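Local coordinates for Thiol:disulfide interchange protein DsbL (Escherichia coli, PDB 3C7M) that transfers its disulfide bond to other proteins in the periplasm and, with its partner DsbI, forms an essential disulfide in the arylsulfate sulfotransferase AssT, at residues A[160-164]-A[173-177]; A[69-73]-A[96-100]; A[48-52]-A[189-193]. Residues are numbered along the deposited sequence.

Contact 1 (A[160-164]-A[173-177]); sequences IQGVP and LIYTK
A polar contact, backed by a small apolar patch, joins the end of helix 154-161 and the turn after it to the end of strand 172-174 beside the redox site of this thioredoxin-fold protein. The chain leaves the helix at Gly-162 (phi 81°) and reaches Pro-164 through a cis peptide bond; the other segment passes from strand into a 3-10 turn at Thr-176. CA atoms pair Gln-161 with Tyr-175 and Pro-164 with Thr-176, both at 7.0 Å. Gln-161 (chi1 p) reaches across: its OE1 accepts a hydrogen bond from Thr-176 N at 2.9 Å, and a water bonded to OE1 (2.7 Å) links it to Lys-177 N (2.9 Å). Pro-164 O takes two donors, Thr-176 OG1 at 2.8 Å and Gln-161 NE2 at 3.2 Å. Ile-160 CB packs on Leu-173 CD2 at 3.7 Å, near Met-8 of the edge strand. Pro-164 also touches Phe-31 and Cys-32; a cis-proline loop facing the CxxC motif is a hallmark of thioredoxin-fold oxidoreductases.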
loop_
_atom_site.group_PDB
_atom_site.type_symbol
_atom_site.label_atom_id
_atom_site.label_comp_id
_atom_site.label_asym_id
_atom_site.label_seq_id
_atom_site.Cartn_x
_atom_site.Cartn_y
_atom_site.Cartn_z
ATOM N N ILE A 160 -10.105 12.369 -1.131
ATOM C CA ILE A 160 -11.520 12.078 -1.321
ATOM C C ILE A 160 -12.154 11.518 -0.053
ATOM O O ILE A 160 -13.152 12.057 0.436
ATOM C CB ILE A 160 -11.735 11.152 -2.529
ATOM C CG1 ILE A 160 -11.372 11.902 -3.805
ATOM C CG2 ILE A 160 -13.186 10.686 -2.604
ATOM C CD1 ILE A 160 -10.429 11.182 -4.688
ATOM N N GLN A 161 -11.569 10.453 0.492
ATOM C CA GLN A 161 -12.120 9.833 1.697
ATOM C C GLN A 161 -11.038 9.242 2.604
ATOM O O GLN A 161 -11.292 8.322 3.383
ATOM C CB GLN A 161 -13.201 8.800 1.328
ATOM C CG GLN A 161 -12.771 7.743 0.302
ATOM C CD GLN A 161 -12.215 6.502 0.959
ATOM O OE1 GLN A 161 -12.921 5.809 1.698
ATOM N NE2 GLN A 161 -10.944 6.213 0.705
ATOM N N GLY A 162 -9.836 9.808 2.513
ATOM C CA GLY A 162 -8.728 9.418 3.377
ATOM C C GLY A 162 -8.030 8.159 2.910
ATOM O O GLY A 162 -8.159 7.753 1.756
ATOM N N VAL A 163 -7.275 7.556 3.818
ATOM C CA VAL A 163 -6.689 6.242 3.584
ATOM C C VAL A 163 -7.236 5.253 4.619
ATOM O O VAL A 163 -7.594 5.655 5.729
ATOM C CB VAL A 163 -5.132 6.275 3.586
ATOM C CG1 VAL A 163 -4.608 6.955 2.327
ATOM C CG2 VAL A 163 -4.588 6.959 4.842
ATOM N N PRO A 164 -7.316 3.959 4.267
ATOM C CA PRO A 164 -6.937 3.367 2.988
ATOM C C PRO A 164 -7.870 3.769 1.856
ATOM O O PRO A 164 -9.045 4.081 2.091
ATOM C CB PRO A 164 -7.055 1.865 3.245
ATOM C CG PRO A 164 -8.053 1.752 4.353
ATOM C CD PRO A 164 -7.828 2.951 5.212
ATOM N N LEU A 173 -12.952 4.382 -6.973
ATOM C CA LEU A 173 -12.520 4.422 -5.588
ATOM C C LEU A 173 -13.614 3.894 -4.664
ATOM O O LEU A 173 -14.708 4.468 -4.564
ATOM C CB LEU A 173 -12.122 5.853 -5.193
ATOM C CG LEU A 173 -11.809 6.158 -3.721
ATOM C CD1 LEU A 173 -10.772 5.220 -3.137
ATOM C CD2 LEU A 173 -11.326 7.592 -3.567
ATOM N N ILE A 174 -13.319 2.800 -3.976
ATOM C CA ILE A 174 -14.267 2.270 -3.005
ATOM C C ILE A 174 -14.351 3.190 -1.783
ATOM O O ILE A 174 -13.343 3.753 -1.360
ATOM C CB ILE A 174 -13.883 0.833 -2.597
ATOM C CG1 ILE A 174 -13.957 -0.074 -3.835
ATOM C CG2 ILE A 174 -14.767 0.322 -1.441
ATOM C CD1 ILE A 174 -13.359 -1.461 -3.652
ATOM N N TYR A 175 -15.553 3.377 -1.240
ATOM C CA TYR A 175 -15.678 4.069 0.036
ATOM C C TYR A 175 -15.390 3.082 1.162
ATOM O O TYR A 175 -16.171 2.152 1.409
ATOM C CB TYR A 175 -17.071 4.705 0.211
ATOM C CG TYR A 175 -17.238 6.014 -0.536
ATOM C CD1 TYR A 175 -16.528 7.152 -0.150
ATOM C CD2 TYR A 175 -18.098 6.114 -1.628
ATOM C CE1 TYR A 175 -16.668 8.354 -0.833
ATOM C CE2 TYR A 175 -18.250 7.316 -2.317
ATOM C CZ TYR A 175 -17.526 8.426 -1.917
ATOM O OH TYR A 175 -17.676 9.614 -2.606
ATOM N N THR A 176 -14.264 3.283 1.841
ATOM C CA THR A 176 -13.832 2.388 2.911
ATOM C C THR A 176 -14.907 2.132 3.972
ATOM O O THR A 176 -15.080 1.001 4.422
ATOM C CB THR A 176 -12.507 2.883 3.537
ATOM O OG1 THR A 176 -11.494 2.865 2.528
ATOM C CG2 THR A 176 -12.073 2.010 4.713
ATOM N N LYS A 177 -15.658 3.170 4.327
ATOM C CA LYS A 177 -16.700 3.060 5.361
ATOM C C LYS A 177 -17.864 2.147 4.970
ATOM O O LYS A 177 -18.629 1.721 5.840
ATOM C CB LYS A 177 -17.221 4.450 5.757
ATOM C CG LYS A 177 -17.926 5.220 4.652
ATOM C CD LYS A 177 -18.533 6.513 5.189
ATOM C CE LYS A 177 -19.057 7.374 4.054
ATOM N NZ LYS A 177 -19.355 8.763 4.500
HETATM O O HOH W 1 -14.922 5.863 3.485
#

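Contact 2 (A[69-73]-A[96-100]); sequences SEVFA and AKFAY
Two helical segments, 69-73 of helix 65-81 and 96-100 of helix 92-106, run nearly antiparallel, with their N-to-C directions 151° apart and their short axes 11.0 Å apart at closest approach. Both have regular helical phi/psi; Ala-73 N bonds to Ser-69 O at 2.8 Å and Tyr-100 N to Ala-96 O at 3.0 Å. The closest CA pair is Phe-72 and Lys-97, at 7.5 Å, and large side chains fill the gap between the backbones.

Aromatic packing dominates. Phe-72 (chi1 m, chi2 -33°) leaves its helix sideways, yet its ring end reaches the second helix. It meets the Tyr-100 ring (chi1 m, chi2 -53°) obliquely, with planes at 78°, centroids 5.8 Å apart and Phe-72 CZ 3.7 Å from Tyr-100 CD2. Phe-72 CE1 lies 3.7 Å from Lys-97 CA, while Ala-96 C meets the edge of the Phe-72 ring. Phe-25, His-57 and Phe-93 add further rings around Phe-72.

Val-71 (chi1 t) adds to this packing: its CG1 lies 4.2 Å from both Ala-96 CB and Tyr-100 CE2, and its CG2 lies 3.8 Å from Tyr-100 OH.

The polar ends find partners elsewhere: Tyr-100 OH bonds to Phe-120 O, and Lys-97 NZ makes a long, weak ion pair with Asp-36. This buried pairing of helices, with helix 117-128 alongside, belongs to the helical domain inserted into the thioredoxin fold, the architecture of DsbA-like proteins.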
loop_
_atom_site.group_PDB
_atom_site.type_symbol
_atom_site.label_atom_id
_atom_site.label_comp_id
_atom_site.label_asym_id
_atom_site.label_seq_id
_atom_site.Cartn_x
_atom_site.Cartn_y
_atom_site.Cartn_z
ATOM N N SER A 69 8.035 5.094 2.168
ATOM C CA SER A 69 7.866 4.918 0.724
ATOM C C SER A 69 9.099 4.290 0.071
ATOM O O SER A 69 8.974 3.374 -0.741
ATOM C CB SER A 69 7.517 6.242 0.044
ATOM O OG SER A 69 6.179 6.607 0.340
ATOM N N GLU A 70 10.287 4.772 0.435
ATOM C CA GLU A 70 11.533 4.219 -0.108
ATOM C C GLU A 70 11.687 2.745 0.229
ATOM O O GLU A 70 11.980 1.924 -0.645
ATOM C CB GLU A 70 12.738 4.989 0.416
ATOM C CG GLU A 70 12.785 6.437 -0.050
ATOM C CD GLU A 70 13.960 7.203 0.532
ATOM O OE1 GLU A 70 14.388 6.888 1.668
ATOM O OE2 GLU A 70 14.457 8.126 -0.152
ATOM N N VAL A 71 11.473 2.404 1.496
ATOM C CA VAL A 71 11.622 1.013 1.924
ATOM C C VAL A 71 10.618 0.135 1.175
ATOM O O VAL A 71 10.981 -0.900 0.618
ATOM C CB VAL A 71 11.479 0.877 3.459
ATOM C CG1 VAL A 71 11.371 -0.580 3.871
ATOM C CG2 VAL A 71 12.666 1.553 4.169
ATOM N N PHE A 72 9.359 0.564 1.137
ATOM C CA PHE A 72 8.326 -0.228 0.471
ATOM C C PHE A 72 8.558 -0.361 -1.031
ATOM O O PHE A 72 8.352 -1.440 -1.578
ATOM C CB PHE A 72 6.926 0.334 0.730
ATOM C CG PHE A 72 6.499 0.313 2.181
ATOM C CD1 PHE A 72 6.912 -0.701 3.056
ATOM C CD2 PHE A 72 5.633 1.294 2.653
ATOM C CE1 PHE A 72 6.496 -0.701 4.390
ATOM C CE2 PHE A 72 5.207 1.294 3.984
ATOM C CZ PHE A 72 5.627 0.295 4.849
ATOM N N ALA A 73 8.991 0.721 -1.687
ATOM C CA ALA A 73 9.267 0.676 -3.128
ATOM C C ALA A 73 10.390 -0.309 -3.424
ATOM O O ALA A 73 10.315 -1.094 -4.376
ATOM C CB ALA A 73 9.611 2.064 -3.672
ATOM N N ALA A 96 8.227 -5.916 6.287
ATOM C CA ALA A 96 8.488 -4.528 6.647
ATOM C C ALA A 96 7.204 -3.782 6.999
ATOM O O ALA A 96 7.163 -3.037 7.985
ATOM C CB ALA A 96 9.233 -3.803 5.534
ATOM N N LYS A 97 6.155 -3.988 6.198
ATOM C CA LYS A 97 4.889 -3.290 6.406
ATOM C C LYS A 97 4.317 -3.585 7.787
ATOM O O LYS A 97 3.944 -2.674 8.520
ATOM C CB LYS A 97 3.884 -3.656 5.315
ATOM C CG LYS A 97 2.524 -2.978 5.477
ATOM C CD LYS A 97 1.533 -3.352 4.362
ATOM C CE LYS A 97 1.401 -4.853 4.182
ATOM N NZ LYS A 97 0.146 -5.236 3.441
ATOM N N PHE A 98 4.287 -4.858 8.160
ATOM C CA PHE A 98 3.742 -5.186 9.468
ATOM C C PHE A 98 4.648 -4.792 10.621
ATOM O O PHE A 98 4.149 -4.484 11.714
ATOM C CB PHE A 98 3.266 -6.632 9.533
ATOM C CG PHE A 98 1.941 -6.828 8.869
ATOM C CD1 PHE A 98 0.772 -6.383 9.485
ATOM C CD2 PHE A 98 1.861 -7.402 7.610
ATOM C CE1 PHE A 98 -0.455 -6.530 8.860
ATOM C CE2 PHE A 98 0.632 -7.567 6.987
ATOM C CZ PHE A 98 -0.524 -7.137 7.619
ATOM N N ALA A 99 5.956 -4.757 10.373
ATOM C CA ALA A 99 6.895 -4.273 11.383
ATOM C C ALA A 99 6.632 -2.799 11.685
ATOM O O ALA A 99 6.646 -2.390 12.852
ATOM C CB ALA A 99 8.328 -4.482 10.935
ATOM N N TYR A 100 6.395 -2.002 10.641
ATOM C CA TYR A 100 6.085 -0.587 10.847
ATOM C C TYR A 100 4.743 -0.386 11.521
ATOM O O TYR A 100 4.622 0.452 12.405
ATOM C CB TYR A 100 6.144 0.209 9.536
ATOM C CG TYR A 100 7.556 0.457 9.069
ATOM C CD1 TYR A 100 8.500 1.038 9.915
ATOM C CD2 TYR A 100 7.947 0.121 7.779
ATOM C CE1 TYR A 100 9.811 1.268 9.483
ATOM C CE2 TYR A 100 9.241 0.344 7.339
ATOM C CZ TYR A 100 10.173 0.923 8.195
ATOM O OH TYR A 100 11.461 1.138 7.745
#

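Contact 3 (A[48-52]-A[189-193]); sequences KDIVA and IRELA
Asp-49 and Arg-190 form a salt bridge that ties the loop before strand 52-57 to the C-terminal helix 182-193. Its short arm is Arg-190 NH2 to Asp-49 OD1, 2.6 Å; two weak bonds to Asp-49 OD2 come from Arg-190 NH2 (3.2 Å) and NH1 (3.4 Å). Chi1 of Asp-49 is p, and its carboxylate meets the guanidinium at the edge, while Ile-50 CD1 lies over one guanidinium face. Arg-190 NH2 also donates to Lys-46 O. Residues 48-50 form no regular helix or strand; Val-51 is extended (phi/psi -141/138°) and leads into strand 52-57, at the edge of the thioredoxin-fold sheet; the helix packs against that sheet. Ile-50 and Ala-193 are the closest CA pair, at 7.5 Å. Ile-50 (chi1 p, chi2 t) brings CD1 to 3.8 Å from Ala-193 CB and CG2 to 3.6 Å from Arg-190 NH1. Deeper in, Val-51 (chi1 m) places CG1 4.1 Å from Ala-193 CB and CG2 4.2 Å from Ile-189 CG2, with Leu-21 of the neighbouring strand touching both Val-51 and Ile-189.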
loop_
_atom_site.group_PDB
_atom_site.type_symbol
_atom_site.label_atom_id
_atom_site.label_comp_id
_atom_site.label_asym_id
_atom_site.label_seq_id
_atom_site.Cartn_x
_atom_site.Cartn_y
_atom_site.Cartn_z
ATOM N N LYS A 48 -7.362 -11.975 -7.520
ATOM C CA LYS A 48 -6.062 -11.964 -8.201
ATOM C C LYS A 48 -6.126 -12.420 -9.665
ATOM O O LYS A 48 -5.222 -12.114 -10.449
ATOM C CB LYS A 48 -5.013 -12.759 -7.416
ATOM C CG LYS A 48 -5.195 -14.265 -7.445
ATOM C CD LYS A 48 -4.136 -14.955 -6.611
ATOM C CE LYS A 48 -4.170 -16.452 -6.846
ATOM N NZ LYS A 48 -3.356 -17.188 -5.843
ATOM N N ASP A 49 -7.189 -13.139 -10.025
ATOM C CA ASP A 49 -7.386 -13.583 -11.413
ATOM C C ASP A 49 -7.800 -12.452 -12.352
ATOM O O ASP A 49 -7.662 -12.585 -13.573
ATOM C CB ASP A 49 -8.438 -14.692 -11.485
ATOM C CG ASP A 49 -9.780 -14.247 -10.933
ATOM O OD1 ASP A 49 -9.858 -13.965 -9.719
ATOM O OD2 ASP A 49 -10.754 -14.157 -11.711
ATOM N N ILE A 50 -8.327 -11.358 -11.795
ATOM C CA ILE A 50 -8.804 -10.235 -12.609
ATOM C C ILE A 50 -8.013 -8.937 -12.418
ATOM O O ILE A 50 -7.910 -8.137 -13.355
ATOM C CB ILE A 50 -10.334 -9.969 -12.442
ATOM C CG1 ILE A 50 -10.742 -9.811 -10.970
ATOM C CG2 ILE A 50 -11.136 -11.084 -13.115
ATOM C CD1 ILE A 50 -12.027 -9.030 -10.761
ATOM N N VAL A 51 -7.470 -8.724 -11.219
ATOM C CA VAL A 51 -6.733 -7.482 -10.930
ATOM C C VAL A 51 -5.492 -7.734 -10.072
ATOM O O VAL A 51 -5.537 -8.516 -9.120
ATOM C CB VAL A 51 -7.630 -6.405 -10.245
ATOM C CG1 VAL A 51 -8.763 -5.929 -11.166
ATOM C CG2 VAL A 51 -8.195 -6.920 -8.942
ATOM N N ALA A 52 -4.394 -7.063 -10.425
ATOM C CA ALA A 52 -3.112 -7.187 -9.730
ATOM C C ALA A 52 -3.085 -6.270 -8.505
ATOM O O ALA A 52 -3.327 -5.069 -8.630
ATOM C CB ALA A 52 -1.966 -6.830 -10.677
ATOM N N ILE A 189 -15.492 -5.315 -6.041
ATOM C CA ILE A 189 -14.320 -5.191 -6.909
ATOM C C ILE A 189 -14.557 -5.835 -8.277
ATOM O O ILE A 189 -14.164 -5.283 -9.307
ATOM C CB ILE A 189 -13.035 -5.750 -6.243
ATOM C CG1 ILE A 189 -12.581 -4.833 -5.107
ATOM C CG2 ILE A 189 -11.907 -5.909 -7.270
ATOM C CD1 ILE A 189 -11.632 -5.514 -4.142
ATOM N N ARG A 190 -15.191 -7.006 -8.276
ATOM C CA ARG A 190 -15.517 -7.697 -9.522
ATOM C C ARG A 190 -16.467 -6.900 -10.389
ATOM O O ARG A 190 -16.279 -6.829 -11.606
ATOM C CB ARG A 190 -16.093 -9.081 -9.242
ATOM C CG ARG A 190 -15.064 -9.977 -8.654
ATOM C CD ARG A 190 -15.359 -11.420 -8.878
ATOM N NE ARG A 190 -14.171 -12.176 -8.525
ATOM C CZ ARG A 190 -13.273 -12.610 -9.399
ATOM N NH1 ARG A 190 -13.443 -12.402 -10.703
ATOM N NH2 ARG A 190 -12.213 -13.270 -8.963
ATOM N N GLU A 191 -17.475 -6.303 -9.758
ATOM C CA GLU A 191 -18.447 -5.455 -10.472
ATOM C C GLU A 191 -17.727 -4.262 -11.107
ATOM O O GLU A 191 -17.925 -3.961 -12.287
ATOM C CB GLU A 191 -19.562 -4.969 -9.545
ATOM C CG GLU A 191 -20.465 -3.909 -10.203
ATOM C CD GLU A 191 -21.830 -3.760 -9.553
ATOM O OE1 GLU A 191 -22.101 -4.427 -8.533
ATOM O OE2 GLU A 191 -22.641 -2.966 -10.080
ATOM N N LEU A 192 -16.863 -3.617 -10.329
ATOM C CA LEU A 192 -16.125 -2.450 -10.810
ATOM C C LEU A 192 -15.163 -2.792 -11.934
ATOM O O LEU A 192 -14.998 -2.007 -12.877
ATOM C CB LEU A 192 -15.380 -1.766 -9.655
ATOM C CG LEU A 192 -16.282 -1.132 -8.588
ATOM C CD1 LEU A 192 -15.466 -0.565 -7.431
ATOM C CD2 LEU A 192 -17.195 -0.063 -9.205
ATOM N N ALA A 193 -14.539 -3.965 -11.838
ATOM C CA ALA A 193 -13.553 -4.414 -12.821
ATOM C C ALA A 193 -14.187 -4.817 -14.151
ATOM O O ALA A 193 -13.489 -4.911 -15.167
ATOM C CB ALA A 193 -12.724 -5.560 -12.261
#

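How the contacts relate
Contacts 1 and 3 share the thioredoxin-fold core: strand 172-174 leads on to helix 182-193, and they meet where Ile-174 CD1 lies 3.8 Å from Ile-189 CG1 and Ile-174 CG1 3.9 Å from Leu-192 CD1. Their centres are about 17 Å apart. Contact 2 lies across the chain's centre from both, in the helical insertion; its centre is about 21 Å from that of contact 1 and about 25 Å from that of contact 3. Along the chain, contact 3 encloses the other two, which follow in series. Contact 1 reaches the reduced cysteine pair directly, Val-163 touching Cys-29 and Cys-32 and Pro-164 touching Cys-32, whereas Lys-97 of contact 2 comes near without touching. A cadmium ion lies about 8 Å from the Arg-190 side chain.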